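Local structure of delta (Bacillus subtilis, 3ZH9) at residues Thr151-Val156 with Ala171-Val175; Ile223-Asn228 with Gln295-Phe299. The protein probably helps, as the delta subunit of the loader complex, to place the ring-shaped beta processivity factor on primed DNA, acting as the wrench that opens it. Residues are numbered along the deposited sequence.

Contact 1 of 2, residues Thr151-Val156 with Ala171-Val175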
loop_
_atom_site.group_PDB
_atom_site.type_symbol
_atom_site.label_atom_id
_atom_site.label_comp_id
_atom_site.label_asym_id
_atom_site.label_seq_id
_atom_site.Cartn_x
_atom_site.Cartn_y
_atom_site.Cartn_z
ATOM N N THR A 151 2.310 1.535 11.859
ATOM C CA THR A 151 1.677 2.539 11.025
ATOM C C THR A 151 1.591 3.877 11.761
ATOM O O THR A 151 1.785 4.928 11.162
ATOM C CB THR A 151 0.291 2.070 10.514
ATOM O OG1 THR A 151 0.454 0.857 9.774
ATOM C CG2 THR A 151 -0.313 3.109 9.591
ATOM N N THR A 152 1.335 3.831 13.065
ATOM C CA THR A 152 1.377 5.036 13.889
ATOM C C THR A 152 2.766 5.700 13.923
ATOM O O THR A 152 2.889 6.906 13.723
ATOM C CB THR A 152 0.889 4.748 15.318
ATOM O OG1 THR A 152 -0.466 4.300 15.259
ATOM C CG2 THR A 152 0.948 6.011 16.172
ATOM N N ASP A 153 3.812 4.926 14.173
ATOM C CA ASP A 153 5.171 5.488 14.155
ATOM C C ASP A 153 5.512 6.073 12.785
ATOM O O ASP A 153 6.096 7.146 12.678
ATOM C CB ASP A 153 6.228 4.444 14.559
ATOM C CG ASP A 153 6.053 3.949 15.980
ATOM O OD1 ASP A 153 5.248 4.544 16.730
ATOM O OD2 ASP A 153 6.729 2.962 16.350
ATOM N N PHE A 154 5.159 5.359 11.727
ATOM C CA PHE A 154 5.369 5.891 10.392
ATOM C C PHE A 154 4.727 7.273 10.222
ATOM O O PHE A 154 5.336 8.181 9.667
ATOM C CB PHE A 154 4.818 4.931 9.352
ATOM C CG PHE A 154 4.673 5.540 7.994
ATOM C CD1 PHE A 154 5.713 5.495 7.091
ATOM C CD2 PHE A 154 3.480 6.149 7.616
ATOM C CE1 PHE A 154 5.581 6.058 5.832
ATOM C CE2 PHE A 154 3.339 6.708 6.363
ATOM C CZ PHE A 154 4.396 6.661 5.467
ATOM N N THR A 155 3.490 7.409 10.692
ATOM C CA THR A 155 2.746 8.675 10.625
ATOM C C THR A 155 3.437 9.782 11.426
ATOM O O THR A 155 3.577 10.911 10.964
ATOM C CB THR A 155 1.315 8.489 11.158
ATOM O OG1 THR A 155 0.686 7.406 10.463
ATOM C CG2 THR A 155 0.470 9.755 10.968
ATOM N N VAL A 156 3.877 9.446 12.633
ATOM C CA VAL A 156 4.582 10.402 13.465
ATOM C C VAL A 156 5.868 10.885 12.800
ATOM O O VAL A 156 6.166 12.087 12.786
ATOM C CB VAL A 156 4.869 9.808 14.858
ATOM C CG1 VAL A 156 5.910 10.657 15.622
ATOM C CG2 VAL A 156 3.566 9.695 15.653
ATOM N N ALA A 171 -2.192 10.926 15.702
ATOM C CA ALA A 171 -1.689 10.012 14.686
ATOM C C ALA A 171 -2.494 8.714 14.617
ATOM O O ALA A 171 -2.806 8.217 13.535
ATOM C CB ALA A 171 -0.205 9.694 14.953
ATOM N N GLU A 172 -2.807 8.156 15.778
ATOM C CA GLU A 172 -3.601 6.946 15.841
ATOM C C GLU A 172 -4.981 7.191 15.259
ATOM O O GLU A 172 -5.547 6.333 14.591
ATOM C CB GLU A 172 -3.724 6.464 17.291
ATOM C CG GLU A 172 -2.459 5.771 17.792
ATOM C CD GLU A 172 -2.502 5.454 19.277
ATOM O OE1 GLU A 172 -3.279 6.114 20.001
ATOM O OE2 GLU A 172 -1.755 4.545 19.713
ATOM N N HIS A 173 -5.531 8.359 15.534
ATOM C CA HIS A 173 -6.855 8.672 15.016
ATOM C C HIS A 173 -6.835 8.819 13.495
ATOM O O HIS A 173 -7.742 8.363 12.799
ATOM C CB HIS A 173 -7.411 9.934 15.651
ATOM C CG HIS A 173 -8.882 10.092 15.431
ATOM N ND1 HIS A 173 -9.421 11.141 14.722
ATOM C CD2 HIS A 173 -9.920 9.302 15.790
ATOM C CE1 HIS A 173 -10.738 11.006 14.672
ATOM N NE2 HIS A 173 -11.064 9.900 15.315
ATOM N N LEU A 174 -5.783 9.439 12.984
ATOM C CA LEU A 174 -5.617 9.602 11.549
ATOM C C LEU A 174 -5.568 8.236 10.872
ATOM O O LEU A 174 -6.258 7.983 9.888
ATOM C CB LEU A 174 -4.333 10.396 11.247
ATOM C CG LEU A 174 -4.010 10.439 9.743
ATOM C CD1 LEU A 174 -5.212 10.950 8.972
ATOM C CD2 LEU A 174 -2.819 11.324 9.489
ATOM N N VAL A 175 -4.738 7.358 11.415
ATOM C CA VAL A 175 -4.601 6.004 10.896
ATOM C C VAL A 175 -5.937 5.245 10.905
ATOM O O VAL A 175 -6.267 4.534 9.964
ATOM C CB VAL A 175 -3.516 5.238 11.691
ATOM C CG1 VAL A 175 -3.563 3.711 11.412
ATOM C CG2 VAL A 175 -2.153 5.819 11.381
HETATM O O HOH W 1 -0.724 2.584 17.855
#
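Thr151 rests its CG2 3.7 Å from CG2 of Val175 while its OG1 hydrogen-bonds to the carbonyl of Asn147, just ahead of the helix. Thr152 puts CG2 4.0 Å from CB of Ala171, and its OG1 shares a water with Glu172 (OG1 to water 3.1 Å, water to OE2 2.9 Å), suiting the more exposed border. One turn on, buried Thr155 satisfies its hydroxyl locally, OG1 donating to Thr151 O at 2.8 Å, and offers CG2 to CD2 of Leu174 at 3.9 Å. Its OG1 also lies 3.4 Å from Val175 CG2; beta-branched valine, broad near its backbone, fits between Thr151 and Thr155. Val156 CG2 meets Ala171 CB at 3.8 Å; the small alanine lets the CA atoms of Thr152 and Glu172 approach to 5.7 Å. Ile185 and Ile189 of helix 182-195 extend the apolar core. With segment axes 9.0 Å apart and inclined at 113°, this is packing between helices of the small helical domain that follows the RecA-like domain in AAA+ loader subunits.

Contact 2 of 2, residues Ile223-Asn228 with Gln295-Phe299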
loop_
_atom_site.group_PDB
_atom_site.type_symbol
_atom_site.label_atom_id
_atom_site.label_comp_id
_atom_site.label_asym_id
_atom_site.label_seq_id
_atom_site.Cartn_x
_atom_site.Cartn_y
_atom_site.Cartn_z
ATOM N N ILE A 223 -20.304 -2.574 9.659
ATOM C CA ILE A 223 -20.392 -4.006 9.900
ATOM C C ILE A 223 -20.162 -4.319 11.371
ATOM O O ILE A 223 -20.807 -5.216 11.927
ATOM C CB ILE A 223 -19.442 -4.816 8.983
ATOM C CG1 ILE A 223 -19.964 -4.796 7.548
ATOM C CG2 ILE A 223 -19.336 -6.263 9.453
ATOM C CD1 ILE A 223 -18.905 -5.138 6.506
ATOM N N ASN A 224 -19.262 -3.579 12.017
ATOM C CA ASN A 224 -19.098 -3.744 13.466
ATOM C C ASN A 224 -20.387 -3.470 14.220
ATOM O O ASN A 224 -20.813 -4.262 15.057
ATOM C CB ASN A 224 -18.009 -2.834 14.013
ATOM C CG ASN A 224 -16.659 -3.487 13.998
ATOM O OD1 ASN A 224 -16.547 -4.711 13.891
ATOM N ND2 ASN A 224 -15.617 -2.677 14.098
ATOM N N LYS A 225 -21.003 -2.336 13.914
ATOM C CA LYS A 225 -22.219 -1.923 14.594
ATOM C C LYS A 225 -23.325 -2.939 14.403
ATOM O O LYS A 225 -24.070 -3.232 15.336
ATOM C CB LYS A 225 -22.655 -0.551 14.100
ATOM C CG LYS A 225 -21.660 0.529 14.440
ATOM C CD LYS A 225 -21.357 0.522 15.936
ATOM C CE LYS A 225 -20.109 1.345 16.253
ATOM N NZ LYS A 225 -19.775 1.325 17.709
ATOM N N ILE A 226 -23.421 -3.493 13.200
ATOM C CA ILE A 226 -24.472 -4.455 12.913
ATOM C C ILE A 226 -24.289 -5.759 13.679
ATOM O O ILE A 226 -25.202 -6.207 14.375
ATOM C CB ILE A 226 -24.591 -4.751 11.413
ATOM C CG1 ILE A 226 -25.349 -3.619 10.714
ATOM C CG2 ILE A 226 -25.322 -6.068 11.199
ATOM C CD1 ILE A 226 -25.276 -3.680 9.198
ATOM N N VAL A 227 -23.115 -6.365 13.553
ATOM C CA VAL A 227 -22.834 -7.615 14.256
ATOM C C VAL A 227 -22.885 -7.448 15.782
ATOM O O VAL A 227 -23.038 -8.425 16.505
ATOM C CB VAL A 227 -21.483 -8.251 13.824
ATOM C CG1 VAL A 227 -20.310 -7.559 14.500
ATOM C CG2 VAL A 227 -21.474 -9.737 14.154
ATOM N N ASN A 228 -22.782 -6.208 16.258
ATOM C CA ASN A 228 -22.857 -5.911 17.690
ATOM C C ASN A 228 -24.237 -5.454 18.181
ATOM O O ASN A 228 -24.371 -4.974 19.311
ATOM C CB ASN A 228 -21.798 -4.874 18.075
ATOM C CG ASN A 228 -20.387 -5.440 18.041
ATOM O OD1 ASN A 228 -20.143 -6.568 18.480
ATOM N ND2 ASN A 228 -19.451 -4.657 17.522
ATOM N N GLN A 295 -13.305 -9.411 12.861
ATOM C CA GLN A 295 -14.711 -9.507 12.513
ATOM C C GLN A 295 -15.129 -10.958 12.265
ATOM O O GLN A 295 -16.239 -11.352 12.601
ATOM C CB GLN A 295 -15.025 -8.640 11.303
ATOM C CG GLN A 295 -15.125 -7.166 11.640
ATOM C CD GLN A 295 -15.585 -6.323 10.463
ATOM O OE1 GLN A 295 -15.215 -6.578 9.314
ATOM N NE2 GLN A 295 -16.393 -5.311 10.746
ATOM N N ALA A 296 -14.227 -11.749 11.691
ATOM C CA ALA A 296 -14.538 -13.135 11.353
ATOM C C ALA A 296 -14.936 -13.922 12.595
ATOM O O ALA A 296 -15.759 -14.833 12.518
ATOM C CB ALA A 296 -13.348 -13.815 10.650
ATOM N N ARG A 297 -14.349 -13.571 13.736
ATOM C CA ARG A 297 -14.689 -14.234 15.001
ATOM C C ARG A 297 -16.152 -14.044 15.386
ATOM O O ARG A 297 -16.709 -14.835 16.136
ATOM C CB ARG A 297 -13.779 -13.746 16.143
ATOM C CG ARG A 297 -12.307 -14.069 15.909
ATOM C CD ARG A 297 -11.568 -14.385 17.204
ATOM N NE ARG A 297 -10.624 -15.474 16.970
ATOM C CZ ARG A 297 -10.583 -16.617 17.650
ATOM N NH1 ARG A 297 -11.413 -16.841 18.663
ATOM N NH2 ARG A 297 -9.685 -17.539 17.325
ATOM N N LEU A 298 -16.781 -13.007 14.864
ATOM C CA LEU A 298 -18.125 -12.669 15.302
ATOM C C LEU A 298 -19.210 -13.275 14.422
ATOM O O LEU A 298 -20.390 -13.131 14.717
ATOM C CB LEU A 298 -18.277 -11.152 15.352
ATOM C CG LEU A 298 -17.176 -10.426 16.129
ATOM C CD1 LEU A 298 -17.442 -8.931 16.125
ATOM C CD2 LEU A 298 -17.073 -10.950 17.561
ATOM N N PHE A 299 -18.809 -13.942 13.339
ATOM C CA PHE A 299 -19.748 -14.610 12.425
ATOM C C PHE A 299 -19.453 -16.102 12.287
ATOM O O PHE A 299 -18.293 -16.531 12.361
ATOM C CB PHE A 299 -19.661 -14.021 11.015
ATOM C CG PHE A 299 -20.084 -12.590 10.915
ATOM C CD1 PHE A 299 -21.423 -12.262 10.733
ATOM C CD2 PHE A 299 -19.150 -11.573 10.996
ATOM C CE1 PHE A 299 -21.815 -10.943 10.628
ATOM C CE2 PHE A 299 -19.530 -10.254 10.892
ATOM C CZ PHE A 299 -20.863 -9.934 10.705
#
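Val227 lays its CG2 methyl over one face of the Phe299 ring, 3.8 Å from CG2 to the ring centroid and 23° off the ring normal, a CH-pi contact. Its other methyl, CG1, packs 3.6 Å from CD1 of Leu298, so the branched side chain engages two successive residues. Ile223, one helical turn earlier, adds its CG2 at the edge of the same ring, 4.2 Å from Phe299 CZ. The flat, wide phenyl group can thus be gripped by two aliphatic residues of one helix face, while Phe259 meets it edge-to-face and Leu304 and Ile307 also pack on it. These helices belong to the C-terminal helical domain, the part that in related loaders forms a collar with the other subunits; here the end of helix 215-227 packs against the end of helix 286-296 and the connection to helix 301-319, where a type I beta turn runs from Ala296 to Phe299. Closed by Phe299 N to Ala296 O at 3.3 Å, the turn sets Leu298 and Phe299 against helix 215-227, and Lys266 binds the carbonyls of both Ala296 and Phe299. Beside the apolar patch, Gln295 NE2 donates to Asn224 OD1 at 3.2 Å, and more weakly to the carbonyl of Phe220. A glutamine is long enough to cross between the segments, and its amide has a second end, OE1, which accepts from Gln258 of helix 248-269. At the exposed margin Asn228, where the helical backbone ends, brings OD1 within 4.3 Å of Leu298 CD1.

How the contacts relate
The chain first builds the domain with the five-stranded parallel sheet, ending with strand 139-142, and then enters helix 148-160. Contact 1 closes a short loop of 14 residues, which includes strand 165-166, by folding helix 168-177 back onto that helix. Helices 182-195 and 204-210 follow before helix 215-227 opens contact 2. Its loop is far longer: 66 residues, mostly helical, run through helices 231-243, 248-269 and 275-282 before the end of helix 286-296 returns. The two loops are in series, neither nesting nor crossing. Contact 1 ties together neighbours in sequence within the middle domain, whereas contact 2 joins parts of the C-terminal domain far apart in sequence; their centres lie about 25 Å apart.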